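Long-range contacts in beta-N-acetylhexosaminidase (Streptomyces plicatus, PDB 1JAK), which hydrolyses terminal N-acetylhexosamine residues from glycoconjugates, probably by the substrate-assisted mechanism of family 20 glycoside hydrolases: residues E56-L67 against A116-R127; P94-S104 against V146-P155. All coordinates share one frame; numbering follows the deposited sequence.

Interaction 1: residues E56-L67 against A116-R127; sequences EARRVGDYLADL and AAGLFHGVQTLR
Val60 of helix 55-72 sits as a knob in a hole formed by Ala116, Leu119, Phe120 and Val123 of helix 116-129. The axes of segments 56-67 and 116-127 come within 9.6 Å and cross at -15°, N-to-C directions nearly parallel. Val60 CG1 reaches Leu119 CB at 4.0 Å, while its CG2 lies over Ala116. Val123 answers as a knob among Val60, Tyr63, Leu64 and Leu67. This apolar seam is buried. Val60, Leu64 and Leu119 also touch strand 86-90, so both helices lie on the domain's sheet.

The tight spot is at Tyr63. Its CG is anti to the backbone N (chi1 172°), which carries the ring across to the second helix. Phe120 CE1 stands 3.3 Å above the centre of one Tyr63 ring face, with the ring planes at 42°. Gln124 NE2 donates to Tyr63 OH at 3.1 Å, almost straight and in its own amide plane. Arg127 NH1 donates to Gln124 OE1 at 2.9 Å, on a lone pair.

The ends are looser and partly exposed. Glu56 OE1 comes only to 3.9 Å from Ala116 CB. At the other end Leu67 CD2 rests on a face of the Arg127 guanidinium, 3.7 Å from Arg127 NH2. The Gln124 amide thus has both ends engaged, which fixes its rotation and joins the tyrosine hydroxyl to the arginine at the border of an apolar core.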
loop_
_atom_site.group_PDB
_atom_site.type_symbol
_atom_site.label_atom_id
_atom_site.label_comp_id
_atom_site.label_asym_id
_atom_site.label_seq_id
_atom_site.Cartn_x
_atom_site.Cartn_y
_atom_site.Cartn_z
ATOM N N GLU A 56 18.464 -12.029 -8.962
ATOM C CA GLU A 56 17.473 -10.961 -8.948
ATOM C C GLU A 56 16.872 -10.696 -10.327
ATOM O O GLU A 56 15.687 -10.384 -10.442
ATOM C CB GLU A 56 18.095 -9.676 -8.397
ATOM C CG GLU A 56 19.161 -9.060 -9.285
ATOM C CD GLU A 56 19.791 -7.832 -8.661
ATOM O OE1 GLU A 56 19.196 -7.282 -7.711
ATOM O OE2 GLU A 56 20.873 -7.412 -9.123
ATOM N N ALA A 57 17.687 -10.817 -11.370
ATOM C CA ALA A 57 17.205 -10.592 -12.727
ATOM C C ALA A 57 16.235 -11.701 -13.131
ATOM O O ALA A 57 15.124 -11.429 -13.591
ATOM C CB ALA A 57 18.377 -10.536 -13.697
ATOM N N ARG A 58 16.657 -12.951 -12.957
ATOM C CA ARG A 58 15.812 -14.088 -13.304
ATOM C C ARG A 58 14.509 -14.054 -12.520
ATOM O O ARG A 58 13.469 -14.486 -13.010
ATOM C CB ARG A 58 16.528 -15.411 -13.021
ATOM C CG ARG A 58 17.616 -15.777 -14.019
ATOM C CD ARG A 58 17.959 -17.259 -13.916
ATOM N NE ARG A 58 18.980 -17.669 -14.877
ATOM C CZ ARG A 58 20.245 -17.262 -14.843
ATOM N NH1 ARG A 58 20.649 -16.428 -13.892
ATOM N NH2 ARG A 58 21.109 -17.691 -15.754
ATOM N N ARG A 59 14.576 -13.538 -11.296
ATOM C CA ARG A 59 13.406 -13.448 -10.434
ATOM C C ARG A 59 12.328 -12.578 -11.070
ATOM O O ARG A 59 11.146 -12.926 -11.050
ATOM C CB ARG A 59 13.814 -12.867 -9.081
ATOM C CG ARG A 59 12.783 -13.011 -7.984
ATOM C CD ARG A 59 13.446 -13.583 -6.741
ATOM N NE ARG A 59 14.707 -12.905 -6.453
ATOM C CZ ARG A 59 15.600 -13.331 -5.568
ATOM N NH1 ARG A 59 15.375 -14.441 -4.877
ATOM N NH2 ARG A 59 16.726 -12.652 -5.381
ATOM N N VAL A 60 12.735 -11.446 -11.634
ATOM C CA VAL A 60 11.778 -10.550 -12.270
ATOM C C VAL A 60 11.296 -11.185 -13.569
ATOM O O VAL A 60 10.136 -11.032 -13.958
ATOM C CB VAL A 60 12.405 -9.176 -12.583
ATOM C CG1 VAL A 60 11.353 -8.254 -13.192
ATOM C CG2 VAL A 60 12.981 -8.564 -11.311
ATOM N N GLY A 61 12.197 -11.898 -14.238
ATOM C CA GLY A 61 11.837 -12.562 -15.477
ATOM C C GLY A 61 10.780 -13.622 -15.227
ATOM O O GLY A 61 9.792 -13.710 -15.961
ATOM N N ASP A 62 10.978 -14.430 -14.188
ATOM C CA ASP A 62 10.015 -15.475 -13.860
ATOM C C ASP A 62 8.678 -14.852 -13.476
ATOM O O ASP A 62 7.620 -15.391 -13.792
ATOM C CB ASP A 62 10.511 -16.347 -12.700
ATOM C CG ASP A 62 11.742 -17.158 -13.054
ATOM O OD1 ASP A 62 11.889 -17.550 -14.230
ATOM O OD2 ASP A 62 12.556 -17.419 -12.143
ATOM N N TYR A 63 8.733 -13.720 -12.781
ATOM C CA TYR A 63 7.520 -13.022 -12.365
ATOM C C TYR A 63 6.712 -12.613 -13.594
ATOM O O TYR A 63 5.492 -12.792 -13.648
ATOM C CB TYR A 63 7.883 -11.776 -11.557
ATOM C CG TYR A 63 6.706 -10.880 -11.253
ATOM C CD1 TYR A 63 5.812 -11.188 -10.228
ATOM C CD2 TYR A 63 6.477 -9.724 -12.003
ATOM C CE1 TYR A 63 4.719 -10.364 -9.957
ATOM C CE2 TYR A 63 5.390 -8.902 -11.744
ATOM C CZ TYR A 63 4.517 -9.224 -10.722
ATOM O OH TYR A 63 3.446 -8.403 -10.462
ATOM N N LEU A 64 7.405 -12.059 -14.582
ATOM C CA LEU A 64 6.763 -11.626 -15.815
ATOM C C LEU A 64 6.183 -12.813 -16.581
ATOM O O LEU A 64 5.038 -12.769 -17.036
ATOM C CB LEU A 64 7.767 -10.882 -16.699
ATOM C CG LEU A 64 7.277 -10.532 -18.110
ATOM C CD1 LEU A 64 6.044 -9.639 -18.024
ATOM C CD2 LEU A 64 8.388 -9.838 -18.881
ATOM N N ALA A 65 6.977 -13.871 -16.728
ATOM C CA ALA A 65 6.519 -15.057 -17.444
ATOM C C ALA A 65 5.239 -15.590 -16.808
ATOM O O ALA A 65 4.284 -15.931 -17.510
ATOM C CB ALA A 65 7.602 -16.131 -17.431
ATOM N N ASP A 66 5.223 -15.662 -15.479
ATOM C CA ASP A 66 4.046 -16.147 -14.762
ATOM C C ASP A 66 2.811 -15.288 -15.040
ATOM O O ASP A 66 1.693 -15.802 -15.103
ATOM C CB ASP A 66 4.304 -16.194 -13.251
ATOM C CG ASP A 66 5.225 -17.335 -12.848
ATOM O OD1 ASP A 66 5.427 -18.262 -13.661
ATOM O OD2 ASP A 66 5.737 -17.313 -11.706
ATOM N N LEU A 67 3.005 -13.982 -15.198
ATOM C CA LEU A 67 1.885 -13.088 -15.480
ATOM C C LEU A 67 1.337 -13.276 -16.888
ATOM O O LEU A 67 0.137 -13.127 -17.116
ATOM C CB LEU A 67 2.303 -11.619 -15.337
ATOM C CG LEU A 67 2.545 -10.998 -13.964
ATOM C CD1 LEU A 67 3.027 -9.567 -14.149
ATOM C CD2 LEU A 67 1.262 -11.028 -13.148
ATOM N N ALA A 116 16.616 -4.270 -9.581
ATOM C CA ALA A 116 15.485 -5.159 -9.833
ATOM C C ALA A 116 14.138 -4.474 -9.629
ATOM O O ALA A 116 13.182 -4.752 -10.352
ATOM C CB ALA A 116 15.582 -6.391 -8.939
ATOM N N ALA A 117 14.059 -3.585 -8.642
ATOM C CA ALA A 117 12.810 -2.879 -8.374
ATOM C C ALA A 117 12.405 -2.077 -9.603
ATOM O O ALA A 117 11.218 -1.937 -9.897
ATOM C CB ALA A 117 12.972 -1.955 -7.172
ATOM N N GLY A 118 13.397 -1.552 -10.318
ATOM C CA GLY A 118 13.116 -0.777 -11.514
ATOM C C GLY A 118 12.564 -1.659 -12.618
ATOM O O GLY A 118 11.618 -1.283 -13.317
ATOM N N LEU A 119 13.162 -2.834 -12.787
ATOM C CA LEU A 119 12.699 -3.776 -13.799
ATOM C C LEU A 119 11.264 -4.174 -13.462
ATOM O O LEU A 119 10.410 -4.269 -14.340
ATOM C CB LEU A 119 13.580 -5.029 -13.808
ATOM C CG LEU A 119 15.046 -4.852 -14.206
ATOM C CD1 LEU A 119 15.753 -6.196 -14.149
ATOM C CD2 LEU A 119 15.131 -4.264 -15.608
ATOM N N PHE A 120 11.015 -4.407 -12.178
ATOM C CA PHE A 120 9.692 -4.803 -11.704
ATOM C C PHE A 120 8.660 -3.730 -12.047
ATOM O O PHE A 120 7.563 -4.031 -12.516
ATOM C CB PHE A 120 9.737 -5.031 -10.191
ATOM C CG PHE A 120 8.499 -5.672 -9.634
ATOM C CD1 PHE A 120 8.300 -7.045 -9.745
ATOM C CD2 PHE A 120 7.531 -4.904 -8.992
ATOM C CE1 PHE A 120 7.158 -7.644 -9.221
ATOM C CE2 PHE A 120 6.382 -5.494 -8.465
ATOM C CZ PHE A 120 6.196 -6.866 -8.578
ATOM N N HIS A 121 9.011 -2.472 -11.811
ATOM C CA HIS A 121 8.105 -1.375 -12.120
ATOM C C HIS A 121 7.887 -1.289 -13.628
ATOM O O HIS A 121 6.787 -0.980 -14.083
ATOM C CB HIS A 121 8.671 -0.070 -11.560
ATOM C CG HIS A 121 8.712 -0.038 -10.064
ATOM N ND1 HIS A 121 9.602 0.740 -9.356
ATOM C CD2 HIS A 121 7.973 -0.699 -9.140
ATOM C CE1 HIS A 121 9.413 0.555 -8.061
ATOM N NE2 HIS A 121 8.430 -0.315 -7.903
ATOM N N GLY A 122 8.932 -1.577 -14.401
ATOM C CA GLY A 122 8.795 -1.548 -15.849
ATOM C C GLY A 122 7.784 -2.597 -16.284
ATOM O O GLY A 122 7.013 -2.392 -17.224
ATOM N N VAL A 123 7.795 -3.731 -15.593
ATOM C CA VAL A 123 6.864 -4.815 -15.886
ATOM C C VAL A 123 5.432 -4.362 -15.615
ATOM O O VAL A 123 4.523 -4.684 -16.374
ATOM C CB VAL A 123 7.189 -6.073 -15.038
ATOM C CG1 VAL A 123 6.017 -7.053 -15.063
ATOM C CG2 VAL A 123 8.438 -6.754 -15.590
ATOM N N GLN A 124 5.228 -3.603 -14.540
ATOM C CA GLN A 124 3.889 -3.126 -14.216
ATOM C C GLN A 124 3.360 -2.220 -15.327
ATOM O O GLN A 124 2.161 -2.162 -15.578
ATOM C CB GLN A 124 3.890 -2.371 -12.883
ATOM C CG GLN A 124 4.360 -3.202 -11.689
ATOM C CD GLN A 124 3.660 -4.551 -11.593
ATOM O OE1 GLN A 124 2.477 -4.677 -11.910
ATOM N NE2 GLN A 124 4.391 -5.563 -11.140
ATOM N N THR A 125 4.260 -1.504 -15.988
ATOM C CA THR A 125 3.860 -0.640 -17.086
ATOM C C THR A 125 3.542 -1.510 -18.299
ATOM O O THR A 125 2.539 -1.301 -18.985
ATOM C CB THR A 125 4.980 0.352 -17.435
ATOM O OG1 THR A 125 5.093 1.311 -16.378
ATOM C CG2 THR A 125 4.686 1.070 -18.752
ATOM N N LEU A 126 4.396 -2.498 -18.549
ATOM C CA LEU A 126 4.205 -3.396 -19.682
ATOM C C LEU A 126 2.848 -4.097 -19.658
ATOM O O LEU A 126 2.188 -4.217 -20.692
ATOM C CB LEU A 126 5.324 -4.443 -19.719
ATOM C CG LEU A 126 5.237 -5.504 -20.822
ATOM C CD1 LEU A 126 5.245 -4.832 -22.198
ATOM C CD2 LEU A 126 6.415 -6.461 -20.693
ATOM N N ARG A 127 2.417 -4.551 -18.483
ATOM C CA ARG A 127 1.140 -5.250 -18.402
ATOM C C ARG A 127 -0.047 -4.341 -18.714
ATOM O O ARG A 127 -1.139 -4.823 -19.008
ATOM C CB ARG A 127 0.972 -5.921 -17.029
ATOM C CG ARG A 127 0.943 -4.983 -15.848
ATOM C CD ARG A 127 1.149 -5.739 -14.531
ATOM N NE ARG A 127 0.105 -6.728 -14.257
ATOM C CZ ARG A 127 -0.100 -7.282 -13.064
ATOM N NH1 ARG A 127 0.669 -6.943 -12.036
ATOM N NH2 ARG A 127 -1.078 -8.164 -12.892
#

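Interaction 2: residues P94-S104 against V146-P155; sequences PYGDEGYRLDS and VAGGTIEDTP
An antiparallel strand pair in the mixed sheet of the family 20 non-catalytic domain joins 100-104 to 149-153. Tyr100 with Asp153, Leu102 with Ile151 and Ser104 with Gly149 are the hydrogen-bonded pairs. Leu102 N reaches Ile151 O at 2.7 Å. Strand 108-113 continues the sheet beyond 100-105.

One face carries a polar network. The Arg101 chain leaves extended and then bends at chi3 (76°), which brings its guanidinium between Tyr95 and Asp103. Arg101 NH1 donates to Tyr95 OH at 2.7 Å, in the guanidinium plane. Arg101 NE forms a salt bridge with Asp103 OD2, on its syn lone pair. Thr150 OG1 donates to Asp103 OD1 at 2.8 Å. Tyr95 OH donates a hydrogen bond to Glu152 OE1 at 3.1 Å, on the anti side, tilted 32° out of the carboxylate plane. A phenylalanine at Tyr95 would probably leave Arg101 NH1 without this acceptor and Glu152 OE1 without this donor, setting the Glu152 carboxylate freer to turn.

The face with Tyr100, Leu102 and Ile151 turns toward helix 116-129. Tyr100 OH shares a hydrogen bond with Thr125 OG1, and a weak one at 2.7 Å with Asp153 OD2. Asp153 OD1 accepts from Trp474 NE1. At the far end, Ser104 OG lies 2.9 Å from Ala147 O and 3.0 Å from Val146 O.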
loop_
_atom_site.group_PDB
_atom_site.type_symbol
_atom_site.label_atom_id
_atom_site.label_comp_id
_atom_site.label_asym_id
_atom_site.label_seq_id
_atom_site.Cartn_x
_atom_site.Cartn_y
_atom_site.Cartn_z
ATOM N N PRO A 94 20.088 7.093 -15.532
ATOM C CA PRO A 94 19.443 8.048 -14.627
ATOM C C PRO A 94 18.062 7.560 -14.194
ATOM O O PRO A 94 17.062 8.251 -14.395
ATOM C CB PRO A 94 19.358 9.302 -15.481
ATOM C CG PRO A 94 19.009 8.727 -16.818
ATOM C CD PRO A 94 19.950 7.534 -16.933
ATOM N N TYR A 95 18.006 6.374 -13.599
ATOM C CA TYR A 95 16.723 5.826 -13.183
ATOM C C TYR A 95 16.593 5.564 -11.689
ATOM O O TYR A 95 15.563 5.076 -11.229
ATOM C CB TYR A 95 16.441 4.549 -13.978
ATOM C CG TYR A 95 16.533 4.771 -15.472
ATOM C CD1 TYR A 95 15.760 5.750 -16.097
ATOM C CD2 TYR A 95 17.421 4.036 -16.254
ATOM C CE1 TYR A 95 15.870 5.994 -17.464
ATOM C CE2 TYR A 95 17.540 4.270 -17.623
ATOM C CZ TYR A 95 16.762 5.252 -18.220
ATOM O OH TYR A 95 16.879 5.504 -19.569
ATOM N N GLY A 96 17.635 5.892 -10.932
ATOM C CA GLY A 96 17.588 5.690 -9.494
ATOM C C GLY A 96 17.358 4.255 -9.061
ATOM O O GLY A 96 17.596 3.316 -9.822
ATOM N N ASP A 97 16.887 4.080 -7.830
ATOM C CA ASP A 97 16.644 2.749 -7.297
ATOM C C ASP A 97 15.334 2.133 -7.771
ATOM O O ASP A 97 15.166 0.918 -7.704
ATOM C CB ASP A 97 16.631 2.775 -5.765
ATOM C CG ASP A 97 17.943 3.242 -5.174
ATOM O OD1 ASP A 97 18.999 2.713 -5.572
ATOM O OD2 ASP A 97 17.913 4.135 -4.300
ATOM N N GLU A 98 14.418 2.961 -8.263
ATOM C CA GLU A 98 13.114 2.454 -8.683
ATOM C C GLU A 98 12.670 2.747 -10.106
ATOM O O GLU A 98 11.625 2.253 -10.534
ATOM C CB GLU A 98 12.038 2.986 -7.738
ATOM C CG GLU A 98 12.188 2.531 -6.307
ATOM C CD GLU A 98 11.009 2.952 -5.463
ATOM O OE1 GLU A 98 10.920 4.152 -5.115
ATOM O OE2 GLU A 98 10.166 2.082 -5.167
ATOM N N GLY A 99 13.444 3.552 -10.827
ATOM C CA GLY A 99 13.077 3.908 -12.184
ATOM C C GLY A 99 13.497 2.908 -13.243
ATOM O O GLY A 99 14.154 1.910 -12.951
ATOM N N TYR A 100 13.116 3.189 -14.484
ATOM C CA TYR A 100 13.433 2.313 -15.607
ATOM C C TYR A 100 13.171 3.022 -16.930
ATOM O O TYR A 100 12.578 4.100 -16.978
ATOM C CB TYR A 100 12.535 1.070 -15.578
ATOM C CG TYR A 100 11.075 1.430 -15.778
ATOM C CD1 TYR A 100 10.303 1.889 -14.710
ATOM C CD2 TYR A 100 10.499 1.428 -17.051
ATOM C CE1 TYR A 100 9.006 2.345 -14.902
ATOM C CE2 TYR A 100 9.197 1.883 -17.256
ATOM C CZ TYR A 100 8.459 2.345 -16.175
ATOM O OH TYR A 100 7.192 2.833 -16.369
ATOM N N ARG A 101 13.622 2.390 -18.006
ATOM C CA ARG A 101 13.367 2.885 -19.348
ATOM C C ARG A 101 12.736 1.689 -20.047
ATOM O O ARG A 101 13.143 0.548 -19.811
ATOM C CB ARG A 101 14.654 3.280 -20.087
ATOM C CG ARG A 101 14.358 3.779 -21.501
ATOM C CD ARG A 101 15.573 4.344 -22.234
ATOM N NE ARG A 101 16.475 3.310 -22.735
ATOM C CZ ARG A 101 17.574 2.902 -22.109
ATOM N NH1 ARG A 101 17.921 3.438 -20.946
ATOM N NH2 ARG A 101 18.337 1.961 -22.654
ATOM N N LEU A 102 11.722 1.938 -20.867
ATOM C CA LEU A 102 11.069 0.865 -21.604
ATOM C C LEU A 102 11.050 1.238 -23.079
ATOM O O LEU A 102 10.448 2.241 -23.472
ATOM C CB LEU A 102 9.635 0.642 -21.099
ATOM C CG LEU A 102 8.858 -0.536 -21.709
ATOM C CD1 LEU A 102 7.714 -0.930 -20.779
ATOM C CD2 LEU A 102 8.323 -0.166 -23.089
ATOM N N ASP A 103 11.735 0.437 -23.889
ATOM C CA ASP A 103 11.790 0.666 -25.328
ATOM C C ASP A 103 10.965 -0.418 -26.008
ATOM O O ASP A 103 11.080 -1.596 -25.668
ATOM C CB ASP A 103 13.240 0.609 -25.817
ATOM C CG ASP A 103 14.115 1.676 -25.186
ATOM O OD1 ASP A 103 13.778 2.870 -25.311
ATOM O OD2 ASP A 103 15.140 1.322 -24.568
ATOM N N SER A 104 10.128 -0.021 -26.962
ATOM C CA SER A 104 9.275 -0.968 -27.670
ATOM C C SER A 104 9.270 -0.756 -29.178
ATOM O O SER A 104 9.167 0.371 -29.658
ATOM C CB SER A 104 7.840 -0.873 -27.148
ATOM O OG SER A 104 6.975 -1.717 -27.889
ATOM N N VAL A 146 2.257 -4.148 -28.108
ATOM C CA VAL A 146 2.833 -3.183 -27.180
ATOM C C VAL A 146 3.225 -1.958 -28.001
ATOM O O VAL A 146 4.141 -2.021 -28.822
ATOM C CB VAL A 146 4.094 -3.740 -26.489
ATOM C CG1 VAL A 146 4.643 -2.711 -25.503
ATOM C CG2 VAL A 146 3.761 -5.042 -25.775
ATOM N N ALA A 147 2.523 -0.851 -27.781
ATOM C CA ALA A 147 2.786 0.388 -28.506
ATOM C C ALA A 147 4.280 0.676 -28.649
ATOM O O ALA A 147 5.063 0.447 -27.726
ATOM C CB ALA A 147 2.093 1.555 -27.810
ATOM N N GLY A 148 4.668 1.182 -29.816
ATOM C CA GLY A 148 6.065 1.487 -30.057
ATOM C C GLY A 148 6.505 2.814 -29.469
ATOM O O GLY A 148 5.717 3.754 -29.367
ATOM N N GLY A 149 7.771 2.890 -29.073
ATOM C CA GLY A 149 8.285 4.123 -28.510
ATOM C C GLY A 149 9.153 3.911 -27.288
ATOM O O GLY A 149 9.596 2.797 -27.004
ATOM N N THR A 150 9.389 4.990 -26.554
ATOM C CA THR A 150 10.215 4.924 -25.362
ATOM C C THR A 150 9.570 5.611 -24.167
ATOM O O THR A 150 8.999 6.691 -24.291
ATOM C CB THR A 150 11.585 5.583 -25.605
ATOM O OG1 THR A 150 12.312 4.831 -26.586
ATOM C CG2 THR A 150 12.388 5.640 -24.311
ATOM N N ILE A 151 9.667 4.958 -23.014
ATOM C CA ILE A 151 9.147 5.497 -21.765
ATOM C C ILE A 151 10.328 5.561 -20.800
ATOM O O ILE A 151 11.060 4.585 -20.647
ATOM C CB ILE A 151 8.058 4.582 -21.127
ATOM C CG1 ILE A 151 6.773 4.620 -21.954
ATOM C CG2 ILE A 151 7.779 5.031 -19.691
ATOM C CD1 ILE A 151 5.655 3.745 -21.396
ATOM N N GLU A 152 10.530 6.717 -20.177
ATOM C CA GLU A 152 11.592 6.883 -19.188
ATOM C C GLU A 152 10.792 7.286 -17.963
ATOM O O GLU A 152 10.078 8.286 -17.983
ATOM C CB GLU A 152 12.577 7.968 -19.617
ATOM C CG GLU A 152 13.303 7.610 -20.905
ATOM C CD GLU A 152 14.561 8.422 -21.124
ATOM O OE1 GLU A 152 15.559 8.181 -20.411
ATOM O OE2 GLU A 152 14.548 9.304 -22.006
ATOM N N ASP A 153 10.923 6.505 -16.897
ATOM C CA ASP A 153 10.102 6.711 -15.711
ATOM C C ASP A 153 10.834 6.613 -14.368
ATOM O O ASP A 153 11.581 5.670 -14.127
ATOM C CB ASP A 153 8.995 5.652 -15.787
ATOM C CG ASP A 153 7.731 6.040 -15.061
ATOM O OD1 ASP A 153 7.600 7.196 -14.611
ATOM O OD2 ASP A 153 6.850 5.157 -14.958
ATOM N N THR A 154 10.604 7.594 -13.495
ATOM C CA THR A 154 11.192 7.610 -12.157
ATOM C C THR A 154 10.116 8.150 -11.211
ATOM O O THR A 154 9.248 8.910 -11.633
ATOM C CB THR A 154 12.430 8.528 -12.073
ATOM O OG1 THR A 154 12.084 9.835 -12.547
ATOM C CG2 THR A 154 13.581 7.956 -12.904
ATOM N N PRO A 155 10.160 7.765 -9.925
ATOM C CA PRO A 155 9.171 8.219 -8.937
ATOM C C PRO A 155 9.404 9.592 -8.307
ATOM O O PRO A 155 10.538 10.006 -8.076
ATOM C CB PRO A 155 9.213 7.113 -7.894
ATOM C CG PRO A 155 10.671 6.778 -7.867
ATOM C CD PRO A 155 11.025 6.720 -9.348
#

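Overall arrangement
Both contacts belong to the smaller alpha/beta domain beside the catalytic barrel, and their centres are about 13 Å apart. Helix 116-129 joins them: one side packs on helix 55-72 in interaction 1, the other on the sheet of interaction 2. Two polar contacts tie helix to sheet. Thr125 OG1 lies 2.6 Å from Tyr100 OH, and His121 ND1 lies 2.8 Å from Glu98 O, both probable hydrogen bonds. Gly122 CA packs on Tyr100 CD2 at 3.6 Å. Along the chain the four segments alternate. None contains a residue of the inhibitor pocket, where Asp319 and Glu320 lie. These contacts are structural packing away from that site.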